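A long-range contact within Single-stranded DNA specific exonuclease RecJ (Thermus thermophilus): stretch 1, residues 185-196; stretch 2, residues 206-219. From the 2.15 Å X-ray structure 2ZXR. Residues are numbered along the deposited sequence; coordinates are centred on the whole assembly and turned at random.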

# COMPACT_ATOMS: atom_id res chain seq x y z
N PRO A 185 -5.25 -4.00 15.99
CA PRO A 185 -4.48 -5.22 16.21
C PRO A 185 -5.18 -6.43 15.57
O PRO A 185 -6.40 -6.41 15.37
CB PRO A 185 -4.37 -5.30 17.74
CG PRO A 185 -5.59 -4.58 18.21
CD PRO A 185 -5.69 -3.40 17.27
N THR A 186 -4.44 -7.46 15.21
CA THR A 186 -5.06 -8.62 14.57
C THR A 186 -5.30 -9.75 15.58
O THR A 186 -5.17 -9.55 16.78
CB THR A 186 -4.18 -9.16 13.40
OG1 THR A 186 -2.96 -9.68 13.93
CG2 THR A 186 -3.85 -8.04 12.42
N GLY A 187 -5.64 -10.93 15.08
CA GLY A 187 -5.85 -12.06 15.97
C GLY A 187 -4.60 -12.35 16.78
O GLY A 187 -4.67 -12.59 17.99
N ALA A 188 -3.44 -12.35 16.12
CA ALA A 188 -2.19 -12.61 16.80
C ALA A 188 -1.79 -11.40 17.65
O ALA A 188 -1.13 -11.55 18.69
CB ALA A 188 -1.09 -12.94 15.77
N GLY A 189 -2.17 -10.21 17.20
CA GLY A 189 -1.86 -9.01 17.95
C GLY A 189 -2.58 -9.00 19.30
O GLY A 189 -2.01 -8.63 20.34
N VAL A 190 -3.86 -9.41 19.26
CA VAL A 190 -4.68 -9.48 20.47
C VAL A 190 -4.20 -10.64 21.37
O VAL A 190 -4.16 -10.48 22.59
CB VAL A 190 -6.19 -9.61 20.09
CG1 VAL A 190 -7.04 -9.81 21.37
CG2 VAL A 190 -6.67 -8.33 19.36
N ALA A 191 -3.83 -11.78 20.79
CA ALA A 191 -3.28 -12.89 21.60
C ALA A 191 -2.03 -12.36 22.36
O ALA A 191 -1.80 -12.67 23.53
CB ALA A 191 -2.87 -14.03 20.71
N PHE A 192 -1.23 -11.58 21.65
CA PHE A 192 -0.02 -10.99 22.22
C PHE A 192 -0.40 -10.01 23.35
O PHE A 192 0.18 -10.03 24.41
CB PHE A 192 0.74 -10.26 21.10
CG PHE A 192 1.96 -9.54 21.54
CD1 PHE A 192 3.14 -10.22 21.75
CD2 PHE A 192 1.94 -8.16 21.71
CE1 PHE A 192 4.29 -9.55 22.13
CE2 PHE A 192 3.10 -7.48 22.09
CZ PHE A 192 4.27 -8.17 22.29
N LEU A 193 -1.39 -9.16 23.11
CA LEU A 193 -1.82 -8.20 24.12
C LEU A 193 -2.32 -8.92 25.37
O LEU A 193 -2.01 -8.51 26.49
CB LEU A 193 -2.91 -7.29 23.57
CG LEU A 193 -2.36 -6.29 22.54
CD1 LEU A 193 -3.49 -5.65 21.74
CD2 LEU A 193 -1.51 -5.25 23.27
N LEU A 194 -3.06 -10.01 25.16
CA LEU A 194 -3.60 -10.82 26.24
C LEU A 194 -2.48 -11.44 27.06
O LEU A 194 -2.52 -11.41 28.29
CB LEU A 194 -4.50 -11.94 25.68
CG LEU A 194 -5.18 -12.86 26.70
CD1 LEU A 194 -6.06 -12.03 27.64
CD2 LEU A 194 -6.05 -13.92 25.97
N LEU A 195 -1.48 -12.03 26.39
CA LEU A 195 -0.36 -12.60 27.14
C LEU A 195 0.31 -11.48 27.96
O LEU A 195 0.72 -11.67 29.10
CB LEU A 195 0.67 -13.24 26.19
CG LEU A 195 1.94 -13.81 26.86
CD1 LEU A 195 1.55 -14.90 27.84
CD2 LEU A 195 2.89 -14.34 25.80
N TRP A 196 0.40 -10.29 27.35
CA TRP A 196 1.04 -9.13 27.99
C TRP A 196 0.23 -8.68 29.23
O TRP A 196 0.80 -8.36 30.28
CB TRP A 196 1.14 -8.00 26.97
CG TRP A 196 1.99 -6.81 27.36
CD1 TRP A 196 2.34 -6.42 28.62
CD2 TRP A 196 2.55 -5.84 26.47
NE1 TRP A 196 3.08 -5.26 28.57
CE2 TRP A 196 3.22 -4.89 27.26
CE3 TRP A 196 2.54 -5.69 25.08
CZ2 TRP A 196 3.88 -3.78 26.70
CZ3 TRP A 196 3.21 -4.58 24.52
CH2 TRP A 196 3.86 -3.65 25.34
N PRO A 206 7.19 -7.12 29.89
CA PRO A 206 6.50 -7.27 28.60
C PRO A 206 7.09 -8.50 27.87
O PRO A 206 8.30 -8.67 27.79
CB PRO A 206 6.84 -5.98 27.89
CG PRO A 206 6.93 -4.97 29.02
CD PRO A 206 7.67 -5.73 30.07
N PRO A 207 6.23 -9.38 27.34
CA PRO A 207 6.67 -10.59 26.63
C PRO A 207 7.15 -10.26 25.21
O PRO A 207 6.60 -10.78 24.24
CB PRO A 207 5.41 -11.43 26.60
CG PRO A 207 4.36 -10.39 26.34
CD PRO A 207 4.76 -9.26 27.31
N LEU A 208 8.17 -9.42 25.09
CA LEU A 208 8.68 -9.00 23.80
C LEU A 208 9.24 -10.11 22.90
O LEU A 208 9.24 -9.96 21.68
CB LEU A 208 9.73 -7.88 23.97
CG LEU A 208 9.21 -6.63 24.71
CD1 LEU A 208 10.23 -5.51 24.60
CD2 LEU A 208 7.90 -6.17 24.10
N GLU A 209 9.71 -11.21 23.48
CA GLU A 209 10.23 -12.29 22.65
C GLU A 209 9.11 -12.94 21.80
O GLU A 209 9.39 -13.73 20.92
CB GLU A 209 10.98 -13.34 23.50
CG GLU A 209 10.10 -14.24 24.35
CD GLU A 209 10.88 -15.18 25.27
OE1 GLU A 209 11.90 -15.76 24.83
OE2 GLU A 209 10.44 -15.38 26.44
N TYR A 210 7.85 -12.57 22.04
CA TYR A 210 6.71 -13.12 21.28
C TYR A 210 6.27 -12.15 20.18
O TYR A 210 5.30 -12.42 19.44
CB TYR A 210 5.52 -13.37 22.22
CG TYR A 210 5.76 -14.49 23.19
CD1 TYR A 210 5.42 -15.79 22.85
CD2 TYR A 210 6.35 -14.26 24.44
CE1 TYR A 210 5.65 -16.84 23.72
CE2 TYR A 210 6.59 -15.31 25.33
CZ TYR A 210 6.24 -16.61 24.96
OH TYR A 210 6.46 -17.68 25.78
N ALA A 211 6.97 -11.03 20.07
CA ALA A 211 6.58 -10.04 19.07
C ALA A 211 6.88 -10.47 17.63
O ALA A 211 6.24 -9.97 16.72
CB ALA A 211 7.22 -8.71 19.39
N ASP A 212 7.85 -11.37 17.41
CA ASP A 212 8.14 -11.82 16.04
C ASP A 212 6.95 -12.65 15.55
O ASP A 212 6.46 -12.44 14.42
CB ASP A 212 9.46 -12.62 15.94
CG ASP A 212 9.64 -13.66 17.05
OD1 ASP A 212 10.76 -14.25 17.12
OD2 ASP A 212 8.69 -13.89 17.84
N LEU A 213 6.45 -13.56 16.40
CA LEU A 213 5.27 -14.35 16.02
C LEU A 213 4.09 -13.41 15.76
O LEU A 213 3.36 -13.58 14.80
CB LEU A 213 4.84 -15.29 17.17
CG LEU A 213 5.77 -16.45 17.51
CD1 LEU A 213 5.32 -17.15 18.80
CD2 LEU A 213 5.78 -17.43 16.32
N ALA A 214 3.90 -12.43 16.65
CA ALA A 214 2.79 -11.49 16.54
C ALA A 214 2.87 -10.64 15.26
O ALA A 214 1.84 -10.35 14.64
CB ALA A 214 2.74 -10.57 17.80
N ALA A 215 4.08 -10.21 14.91
CA ALA A 215 4.32 -9.41 13.70
C ALA A 215 3.99 -10.23 12.44
O ALA A 215 3.39 -9.72 11.49
CB ALA A 215 5.80 -8.93 13.64
N VAL A 216 4.41 -11.50 12.43
CA VAL A 216 4.12 -12.36 11.28
C VAL A 216 2.60 -12.48 11.10
O VAL A 216 2.08 -12.40 9.97
CB VAL A 216 4.78 -13.79 11.45
CG1 VAL A 216 4.26 -14.75 10.36
CG2 VAL A 216 6.34 -13.68 11.32
N GLY A 217 1.86 -12.68 12.19
CA GLY A 217 0.41 -12.77 12.04
C GLY A 217 -0.21 -11.46 11.56
O GLY A 217 -1.14 -11.44 10.75
N THR A 218 0.30 -10.34 12.08
CA THR A 218 -0.18 -8.99 11.73
C THR A 218 -0.00 -8.71 10.23
O THR A 218 -0.91 -8.25 9.55
CB THR A 218 0.61 -7.96 12.57
OG1 THR A 218 0.37 -8.22 13.96
CG2 THR A 218 0.21 -6.51 12.22
N ILE A 219 1.19 -9.01 9.72
CA ILE A 219 1.48 -8.82 8.31
C ILE A 219 0.60 -9.76 7.46
O ILE A 219 -0.03 -9.35 6.49
CB ILE A 219 2.99 -9.05 8.04
CG1 ILE A 219 3.81 -7.92 8.71
CG2 ILE A 219 3.25 -9.12 6.55
CD1 ILE A 219 5.36 -8.15 8.70
O HOH W 1 -1.73 -6.89 15.42

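No direct hydrogen bond joins these two stretches of RecJ; the polar link between them runs through a single water. Water 1 accepts from Thr 186 N (2.8 Å) and donates to Thr 218 OG1 (2.9 Å), while that same OG1 donates to Ala 214 O at 2.7 Å, so the hydroxyl serves its own helix and the bridge at once. Thr 186 OG1 caps the first helix through a weak bond from Gly 189 N (3.4 Å).

The contact illustrates a general principle: helices running nearly antiparallel, here at 153°, can approach closely where small residues meet. The axes come within 7.9 Å, and Ala 188 CA lies 5.1 Å from Ala 214 CA. Gly 217 is part of the reason, since Ala 188 CB sits 4.0 Å from Gly 217 CA and a CB built in ideal geometry on Gly 217 would clash with Ala 188 CB.

Further along, larger side chains fill the gap. Phe 192 buries the most surface, its CB 3.9 Å from Ala 214 CB and its CE1 3.4 Å from Pro 207 O. Leu 195 CD2 rests over the Tyr 210 ring, 3.8 Å from its centroid. Trp 196 offers one face to two prolines: Pro 207 CD and Pro 206 CA lie 4.0 and 4.2 Å from the centroid of its five-membered ring, both CH-pi contacts.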